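Local coordinates for iron-binding protein (Staphylococcus epidermidis, PDB 4M7O) that probably binds iron, perhaps as a chelate, for uptake, as solute-binding proteins of iron transporters do, at residues P30-G42 against I126-L139. Residues are numbered along the deposited sequence; the frame is centred on the assembly and turned at random.
Sequences PSNTEILYRLGIG and IGQLTDREKQAKEL
Arg132 closes onto the Schellman turn that ends helix 30-38, and its side chain can be traced atom by atom. Arg132 CB lies 4.2 Å from Leu39 CB; CG faces both methyl ends of Ile41, CG2 and CD1, about equally near, and CD passes CG2 of the same residue. Bends at chi2 (-69°) and chi3 (-73°) fold the chain back toward the carbonyl of Leu39. Arg132 NE donates a hydrogen bond to Leu39 O at 2.9 Å. A second hydrogen bond, from Arg132 NH2, reaches Leu39 O at 2.7 Å. This is a side-on grip by two nitrogens on one acceptor: the oxygen sits only 6° out of the guanidinium plane, and the NH2 donor lies in the carbonyl plane, whereas NE comes in tilted from it. Ile41 CG2 covers one face of the guanidinium, while Gly40 CA lies obliquely near Arg132 NH2.

Leu39 itself packs into the groove between helices 116-129 and 133-152. Its CD1 meets Ile126 CG2 at 3.8 Å and its CD2 reaches the backbone N of Ala136 at 3.6 Å, so each branch packs against a different helix. Further along, Ile35 CD1 touches Ile126 CD1 at 3.7 Å, the two side chains crossing at about a right angle. Leu139 CD1 lies 3.7 Å above the guanidinium plane of Arg38, over its centre; the same group forms a salt bridge with Glu142.

The contact thus packs the first helix of the N-terminal parallel-sheet domain against the hairpin formed by helix 116-129 and the long helix 133-152, which runs across to the other lobe. A carbonyl at the helix's C-terminal turn is met by a guanidinium, whose positive charge probably complements the negative end of the helix dipole.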
ATOM      1  N   PRO A  30      -7.888  -5.593  -2.514  1.00 28.95           N
ATOM      2  CA  PRO A  30      -7.498  -5.470  -3.926  1.00 28.97           C
ATOM      3  C   PRO A  30      -6.092  -5.982  -4.249  1.00 30.56           C
ATOM      4  O   PRO A  30      -5.957  -6.602  -5.293  1.00 29.63           O
ATOM      5  CB  PRO A  30      -7.626  -3.966  -4.195  1.00 33.02           C
ATOM      6  CG  PRO A  30      -8.696  -3.512  -3.207  1.00 30.83           C
ATOM      7  CD  PRO A  30      -8.384  -4.313  -1.964  1.00 26.48           C
ATOM      8  N   SER A  31      -5.089  -5.781  -3.390  1.00 30.05           N
ATOM      9  CA  SER A  31      -3.752  -6.302  -3.704  1.00 32.56           C
ATOM     10  C   SER A  31      -3.764  -7.821  -3.953  1.00 31.39           C
ATOM     11  O   SER A  31      -3.147  -8.304  -4.911  1.00 33.18           O
ATOM     12  CB  SER A  31      -2.725  -5.926  -2.632  1.00 27.45           C
ATOM     13  OG  SER A  31      -3.189  -6.262  -1.338  1.00 29.08           O
ATOM     14  N   ASN A  32      -4.470  -8.561  -3.102  1.00 24.35           N
ATOM     15  CA  ASN A  32      -4.678  -9.996  -3.303  1.00 28.76           C
ATOM     16  C   ASN A  32      -5.267 -10.295  -4.676  1.00 30.36           C
ATOM     17  O   ASN A  32      -4.781 -11.174  -5.399  1.00 29.58           O
ATOM     18  CB  ASN A  32      -5.598 -10.569  -2.218  1.00 32.73           C
ATOM     19  CG  ASN A  32      -4.879 -10.786  -0.898  1.00 32.57           C
ATOM     20  OD1 ASN A  32      -3.674 -10.532  -0.784  1.00 30.87           O
ATOM     21  ND2 ASN A  32      -5.615 -11.265   0.110  1.00 29.91           N
ATOM     22  N   THR A  33      -6.308  -9.557  -5.041  1.00 29.13           N
ATOM     23  CA  THR A  33      -6.968  -9.803  -6.320  1.00 29.34           C
ATOM     24  C   THR A  33      -6.016  -9.550  -7.475  1.00 27.72           C
ATOM     25  O   THR A  33      -5.981 -10.326  -8.429  1.00 28.86           O
ATOM     26  CB  THR A  33      -8.195  -8.929  -6.484  1.00 30.67           C
ATOM     27  OG1 THR A  33      -9.112  -9.185  -5.403  1.00 29.76           O
ATOM     28  CG2 THR A  33      -8.899  -9.226  -7.817  1.00 30.73           C
ATOM     29  N   GLU A  34      -5.223  -8.481  -7.385  1.00 21.85           N
ATOM     30  CA  GLU A  34      -4.302  -8.149  -8.469  1.00 23.99           C
ATOM     31  C   GLU A  34      -3.266  -9.250  -8.658  1.00 25.48           C
ATOM     32  O   GLU A  34      -2.928  -9.603  -9.787  1.00 30.91           O
ATOM     33  CB  GLU A  34      -3.618  -6.799  -8.202  1.00 26.61           C
ATOM     34  CG  GLU A  34      -4.563  -5.611  -8.291  1.00 25.33           C
ATOM     35  CD  GLU A  34      -3.818  -4.279  -8.327  1.00 33.90           C
ATOM     36  OE1 GLU A  34      -2.733  -4.209  -8.958  1.00 33.40           O
ATOM     37  OE2 GLU A  34      -4.325  -3.302  -7.728  1.00 33.13           O
ATOM     38  N   ILE A  35      -2.773  -9.786  -7.545  1.00 25.12           N
ATOM     39  CA  ILE A  35      -1.744 -10.811  -7.568  1.00 27.30           C
ATOM     40  C   ILE A  35      -2.296 -12.113  -8.157  1.00 32.33           C
ATOM     41  O   ILE A  35      -1.628 -12.770  -8.961  1.00 30.24           O
ATOM     42  CB  ILE A  35      -1.208 -11.087  -6.147  1.00 28.86           C
ATOM     43  CG1 ILE A  35      -0.472  -9.855  -5.597  1.00 30.53           C
ATOM     44  CG2 ILE A  35      -0.301 -12.313  -6.140  1.00 24.83           C
ATOM     45  CD1 ILE A  35      -0.163  -9.948  -4.115  1.00 27.95           C
ATOM     46  N   LEU A  36      -3.502 -12.491  -7.741  1.00 25.57           N
ATOM     47  CA  LEU A  36      -4.160 -13.694  -8.260  1.00 26.81           C
ATOM     48  C   LEU A  36      -4.299 -13.642  -9.773  1.00 24.91           C
ATOM     49  O   LEU A  36      -4.054 -14.636 -10.460  1.00 32.25           O
ATOM     50  CB  LEU A  36      -5.541 -13.875  -7.616  1.00 21.29           C
ATOM     51  CG  LEU A  36      -5.508 -14.381  -6.177  1.00 27.74           C
ATOM     52  CD1 LEU A  36      -6.910 -14.319  -5.534  1.00 25.18           C
ATOM     53  CD2 LEU A  36      -4.963 -15.817  -6.175  1.00 24.99           C
ATOM     54  N   TYR A  37      -4.699 -12.483 -10.293  1.00 25.38           N
ATOM     55  CA  TYR A  37      -4.846 -12.316 -11.736  1.00 29.94           C
ATOM     56  C   TYR A  37      -3.484 -12.441 -12.407  1.00 30.58           C
ATOM     57  O   TYR A  37      -3.375 -13.069 -13.457  1.00 28.38           O
ATOM     58  CB  TYR A  37      -5.493 -10.966 -12.075  1.00 28.09           C
ATOM     59  CG  TYR A  37      -6.982 -11.035 -12.332  1.00 31.13           C
ATOM     60  CD1 TYR A  37      -7.891 -10.998 -11.290  1.00 27.52           C
ATOM     61  CD2 TYR A  37      -7.478 -11.120 -13.625  1.00 35.23           C
ATOM     62  CE1 TYR A  37      -9.235 -11.032 -11.523  1.00 31.95           C
ATOM     63  CE2 TYR A  37      -8.832 -11.175 -13.862  1.00 35.20           C
ATOM     64  CZ  TYR A  37      -9.705 -11.131 -12.808  1.00 34.40           C
ATOM     65  OH  TYR A  37     -11.057 -11.189 -13.029  1.00 37.40           O
ATOM     66  N   ARG A  38      -2.442 -11.867 -11.800  1.00 27.12           N
ATOM     67  CA  ARG A  38      -1.105 -11.913 -12.420  1.00 30.17           C
ATOM     68  C   ARG A  38      -0.508 -13.328 -12.358  1.00 33.70           C
ATOM     69  O   ARG A  38       0.421 -13.657 -13.089  1.00 38.30           O
ATOM     70  CB  ARG A  38      -0.155 -10.879 -11.797  1.00 29.25           C
ATOM     71  CG  ARG A  38      -0.486  -9.417 -12.146  1.00 29.14           C
ATOM     72  CD  ARG A  38      -0.340  -9.123 -13.651  1.00 31.66           C
ATOM     73  NE  ARG A  38       1.001  -9.429 -14.134  1.00 35.86           N
ATOM     74  CZ  ARG A  38       2.069  -8.648 -13.956  1.00 46.41           C
ATOM     75  NH1 ARG A  38       1.965  -7.500 -13.303  1.00 39.15           N
ATOM     76  NH2 ARG A  38       3.250  -9.013 -14.435  1.00 55.59           N
ATOM     77  N   LEU A  39      -1.065 -14.168 -11.495  1.00 37.23           N
ATOM     78  CA  LEU A  39      -0.635 -15.563 -11.404  1.00 40.95           C
ATOM     79  C   LEU A  39      -1.366 -16.440 -12.418  1.00 41.14           C
ATOM     80  O   LEU A  39      -1.045 -17.628 -12.563  1.00 36.59           O
ATOM     81  CB  LEU A  39      -0.841 -16.118  -9.986  1.00 33.12           C
ATOM     82  CG  LEU A  39       0.037 -15.477  -8.902  1.00 38.04           C
ATOM     83  CD1 LEU A  39      -0.116 -16.197  -7.566  1.00 39.97           C
ATOM     84  CD2 LEU A  39       1.491 -15.456  -9.334  1.00 37.39           C
ATOM     85  N   GLY A  40      -2.335 -15.855 -13.124  1.00 38.29           N
ATOM     86  CA  GLY A  40      -3.036 -16.563 -14.185  1.00 40.83           C
ATOM     87  C   GLY A  40      -4.297 -17.261 -13.698  1.00 34.04           C
ATOM     88  O   GLY A  40      -4.910 -18.036 -14.430  1.00 38.79           O
ATOM     89  N   ILE A  41      -4.703 -16.982 -12.465  1.00 39.26           N
ATOM     90  CA  ILE A  41      -5.868 -17.669 -11.916  1.00 41.21           C
ATOM     91  C   ILE A  41      -7.042 -16.740 -11.601  1.00 37.75           C
ATOM     92  O   ILE A  41      -7.859 -17.043 -10.735  1.00 36.14           O
ATOM     93  CB  ILE A  41      -5.504 -18.570 -10.693  1.00 39.13           C
ATOM     94  CG1 ILE A  41      -4.832 -17.765  -9.581  1.00 42.69           C
ATOM     95  CG2 ILE A  41      -4.593 -19.718 -11.120  1.00 38.83           C
ATOM     96  CD1 ILE A  41      -4.426 -18.621  -8.385  1.00 38.36           C
ATOM     97  N   GLY A  42      -7.133 -15.622 -12.317  1.00 36.83           N
ATOM     98  CA  GLY A  42      -8.268 -14.727 -12.163  1.00 39.31           C
ATOM     99  C   GLY A  42      -9.595 -15.408 -12.458  1.00 37.13           C
ATOM    100  O   GLY A  42     -10.631 -15.081 -11.856  1.00 30.78           O
ATOM    101  N   ILE A 126       1.705 -16.465  -1.955  1.00 33.04           N
ATOM    102  CA  ILE A 126       0.453 -16.756  -2.647  1.00 36.92           C
ATOM    103  C   ILE A 126       0.703 -17.736  -3.788  1.00 43.34           C
ATOM    104  O   ILE A 126      -0.143 -18.583  -4.083  1.00 41.85           O
ATOM    105  CB  ILE A 126      -0.211 -15.480  -3.181  1.00 35.36           C
ATOM    106  CG1 ILE A 126      -0.596 -14.577  -2.012  1.00 33.68           C
ATOM    107  CG2 ILE A 126      -1.450 -15.824  -4.048  1.00 26.78           C
ATOM    108  CD1 ILE A 126      -1.024 -13.190  -2.441  1.00 30.24           C
ATOM    109  N   GLY A 127       1.870 -17.626  -4.421  1.00 42.20           N
ATOM    110  CA  GLY A 127       2.252 -18.573  -5.453  1.00 42.85           C
ATOM    111  C   GLY A 127       2.346 -19.983  -4.907  1.00 43.80           C
ATOM    112  O   GLY A 127       1.883 -20.931  -5.541  1.00 49.10           O
ATOM    113  N   GLN A 128       2.941 -20.136  -3.729  1.00 37.38           N
ATOM    114  CA  GLN A 128       3.108 -21.473  -3.173  1.00 39.82           C
ATOM    115  C   GLN A 128       1.781 -22.022  -2.665  1.00 44.15           C
ATOM    116  O   GLN A 128       1.530 -23.220  -2.739  1.00 46.84           O
ATOM    117  CB  GLN A 128       4.148 -21.476  -2.060  1.00 46.61           C
ATOM    118  CG  GLN A 128       4.366 -22.848  -1.447  1.00 59.20           C
ATOM    119  CD  GLN A 128       5.629 -22.908  -0.619  1.00 72.05           C
ATOM    120  OE1 GLN A 128       6.232 -21.876  -0.317  1.00 75.82           O
ATOM    121  NE2 GLN A 128       6.045 -24.121  -0.251  1.00 76.62           N
ATOM    122  N   LEU A 129       0.929 -21.134  -2.165  1.00 45.04           N
ATOM    123  CA  LEU A 129      -0.379 -21.515  -1.648  1.00 43.30           C
ATOM    124  C   LEU A 129      -1.261 -22.094  -2.754  1.00 40.81           C
ATOM    125  O   LEU A 129      -1.928 -23.109  -2.557  1.00 45.10           O
ATOM    126  CB  LEU A 129      -1.054 -20.299  -0.994  1.00 38.36           C
ATOM    127  CG  LEU A 129      -2.535 -20.427  -0.623  1.00 37.37           C
ATOM    128  CD1 LEU A 129      -2.752 -21.480   0.450  1.00 33.61           C
ATOM    129  CD2 LEU A 129      -3.123 -19.089  -0.194  1.00 31.78           C
ATOM    130  N   THR A 130      -1.229 -21.456  -3.921  1.00 39.06           N
ATOM    131  CA  THR A 130      -2.098 -21.810  -5.046  1.00 36.20           C
ATOM    132  C   THR A 130      -1.419 -22.666  -6.098  1.00 38.60           C
ATOM    133  O   THR A 130      -1.945 -22.807  -7.202  1.00 41.86           O
ATOM    134  CB  THR A 130      -2.579 -20.548  -5.788  1.00 37.87           C
ATOM    135  OG1 THR A 130      -1.440 -19.832  -6.295  1.00 39.47           O
ATOM    136  CG2 THR A 130      -3.350 -19.645  -4.857  1.00 38.14           C
ATOM    137  N   ASP A 131      -0.253 -23.211  -5.768  1.00 41.27           N
ATOM    138  CA  ASP A 131       0.507 -24.029  -6.716  1.00 48.24           C
ATOM    139  C   ASP A 131       0.724 -23.283  -8.035  1.00 46.27           C
ATOM    140  O   ASP A 131       0.527 -23.827  -9.114  1.00 44.03           O
ATOM    141  CB  ASP A 131      -0.186 -25.379  -6.958  1.00 53.70           C
ATOM    142  CG  ASP A 131       0.737 -26.408  -7.587  1.00 63.28           C
ATOM    143  OD1 ASP A 131       1.970 -26.239  -7.492  1.00 64.18           O
ATOM    144  OD2 ASP A 131       0.232 -27.389  -8.172  1.00 66.33           O
ATOM    145  N   ARG A 132       1.121 -22.021  -7.934  1.00 44.69           N
ATOM    146  CA  ARG A 132       1.455 -21.227  -9.106  1.00 44.94           C
ATOM    147  C   ARG A 132       2.841 -20.635  -8.905  1.00 48.87           C
ATOM    148  O   ARG A 132       3.055 -19.452  -9.155  1.00 44.81           O
ATOM    149  CB  ARG A 132       0.422 -20.111  -9.298  1.00 40.78           C
ATOM    150  CG  ARG A 132      -1.002 -20.627  -9.425  1.00 42.94           C
ATOM    151  CD  ARG A 132      -1.208 -21.370 -10.728  1.00 43.47           C
ATOM    152  NE  ARG A 132      -1.263 -20.439 -11.853  1.00 49.31           N
ATOM    153  CZ  ARG A 132      -1.292 -20.797 -13.132  1.00 51.77           C
ATOM    154  NH1 ARG A 132      -1.280 -22.077 -13.476  1.00 53.95           N
ATOM    155  NH2 ARG A 132      -1.340 -19.869 -14.074  1.00 47.40           N
ATOM    156  N   GLU A 133       3.770 -21.471  -8.443  1.00 47.71           N
ATOM    157  CA  GLU A 133       5.099 -21.024  -8.032  1.00 50.43           C
ATOM    158  C   GLU A 133       5.904 -20.433  -9.189  1.00 50.57           C
ATOM    159  O   GLU A 133       6.560 -19.401  -9.040  1.00 50.47           O
ATOM    160  CB  GLU A 133       5.858 -22.175  -7.358  1.00 54.98           C
ATOM    161  CG  GLU A 133       5.210 -22.651  -6.054  1.00 63.30           C
ATOM    162  CD  GLU A 133       6.029 -23.702  -5.318  1.00 73.20           C
ATOM    163  OE1 GLU A 133       6.292 -24.777  -5.899  1.00 79.21           O
ATOM    164  OE2 GLU A 133       6.407 -23.452  -4.153  1.00 73.93           O
ATOM    165  N   LYS A 134       5.834 -21.090 -10.343  1.00 51.99           N
ATOM    166  CA  LYS A 134       6.486 -20.607 -11.557  1.00 52.24           C
ATOM    167  C   LYS A 134       6.012 -19.200 -11.916  1.00 48.80           C
ATOM    168  O   LYS A 134       6.816 -18.330 -12.231  1.00 49.43           O
ATOM    169  CB  LYS A 134       6.216 -21.570 -12.715  1.00 53.30           C
ATOM    170  CG  LYS A 134       6.658 -21.064 -14.074  1.00 58.58           C
ATOM    171  N   GLN A 135       4.704 -18.979 -11.840  1.00 37.53           N
ATOM    172  CA  GLN A 135       4.116 -17.693 -12.166  1.00 40.99           C
ATOM    173  C   GLN A 135       4.500 -16.627 -11.146  1.00 45.46           C
ATOM    174  O   GLN A 135       4.653 -15.456 -11.498  1.00 48.33           O
ATOM    175  CB  GLN A 135       2.587 -17.807 -12.252  1.00 40.84           C
ATOM    176  CG  GLN A 135       2.055 -18.645 -13.420  1.00 42.85           C
ATOM    177  CD  GLN A 135       2.153 -20.140 -13.184  1.00 48.05           C
ATOM    178  OE1 GLN A 135       2.493 -20.595 -12.087  1.00 47.84           O
ATOM    179  NE2 GLN A 135       1.850 -20.918 -14.218  1.00 53.62           N
ATOM    180  N   ALA A 136       4.651 -17.024  -9.885  1.00 43.91           N
ATOM    181  CA  ALA A 136       4.976 -16.059  -8.836  1.00 41.14           C
ATOM    182  C   ALA A 136       6.402 -15.569  -9.014  1.00 44.73           C
ATOM    183  O   ALA A 136       6.690 -14.397  -8.785  1.00 49.74           O
ATOM    184  CB  ALA A 136       4.774 -16.657  -7.455  1.00 39.57           C
ATOM    185  N   LYS A 137       7.284 -16.474  -9.429  1.00 41.31           N
ATOM    186  CA  LYS A 137       8.678 -16.127  -9.689  1.00 47.82           C
ATOM    187  C   LYS A 137       8.757 -15.142 -10.838  1.00 53.57           C
ATOM    188  O   LYS A 137       9.485 -14.147 -10.768  1.00 54.23           O
ATOM    189  CB  LYS A 137       9.508 -17.372 -10.013  1.00 46.95           C
ATOM    190  CG  LYS A 137      10.800 -17.063 -10.777  1.00 59.33           C
ATOM    191  CD  LYS A 137      11.745 -18.262 -10.844  1.00 64.00           C
ATOM    192  CE  LYS A 137      12.790 -18.092 -11.941  1.00 65.95           C
ATOM    193  NZ  LYS A 137      13.447 -16.761 -11.895  1.00 68.86           N
ATOM    194  N   GLU A 138       8.007 -15.422 -11.900  1.00 50.54           N
ATOM    195  CA  GLU A 138       7.958 -14.522 -13.038  1.00 47.38           C
ATOM    196  C   GLU A 138       7.387 -13.169 -12.617  1.00 44.45           C
ATOM    197  O   GLU A 138       7.876 -12.120 -13.038  1.00 38.02           O
ATOM    198  CB  GLU A 138       7.152 -15.149 -14.178  1.00 49.94           C
ATOM    199  CG  GLU A 138       7.791 -16.430 -14.720  1.00 65.86           C
ATOM    200  CD  GLU A 138       7.004 -17.064 -15.859  1.00 79.50           C
ATOM    201  OE1 GLU A 138       5.903 -16.564 -16.182  1.00 82.23           O
ATOM    202  OE2 GLU A 138       7.490 -18.067 -16.430  1.00 83.93           O
ATOM    203  N   LEU A 139       6.364 -13.197 -11.768  1.00 40.48           N
ATOM    204  CA  LEU A 139       5.756 -11.971 -11.271  1.00 40.54           C
ATOM    205  C   LEU A 139       6.736 -11.158 -10.422  1.00 41.83           C
ATOM    206  O   LEU A 139       6.760  -9.928 -10.500  1.00 43.39           O
ATOM    207  CB  LEU A 139       4.500 -12.297 -10.461  1.00 38.58           C
ATOM    208  CG  LEU A 139       3.890 -11.101  -9.737  1.00 34.25           C
ATOM    209  CD1 LEU A 139       3.441 -10.049 -10.731  1.00 34.69           C
ATOM    210  CD2 LEU A 139       2.728 -11.548  -8.874  1.00 29.77           C
TER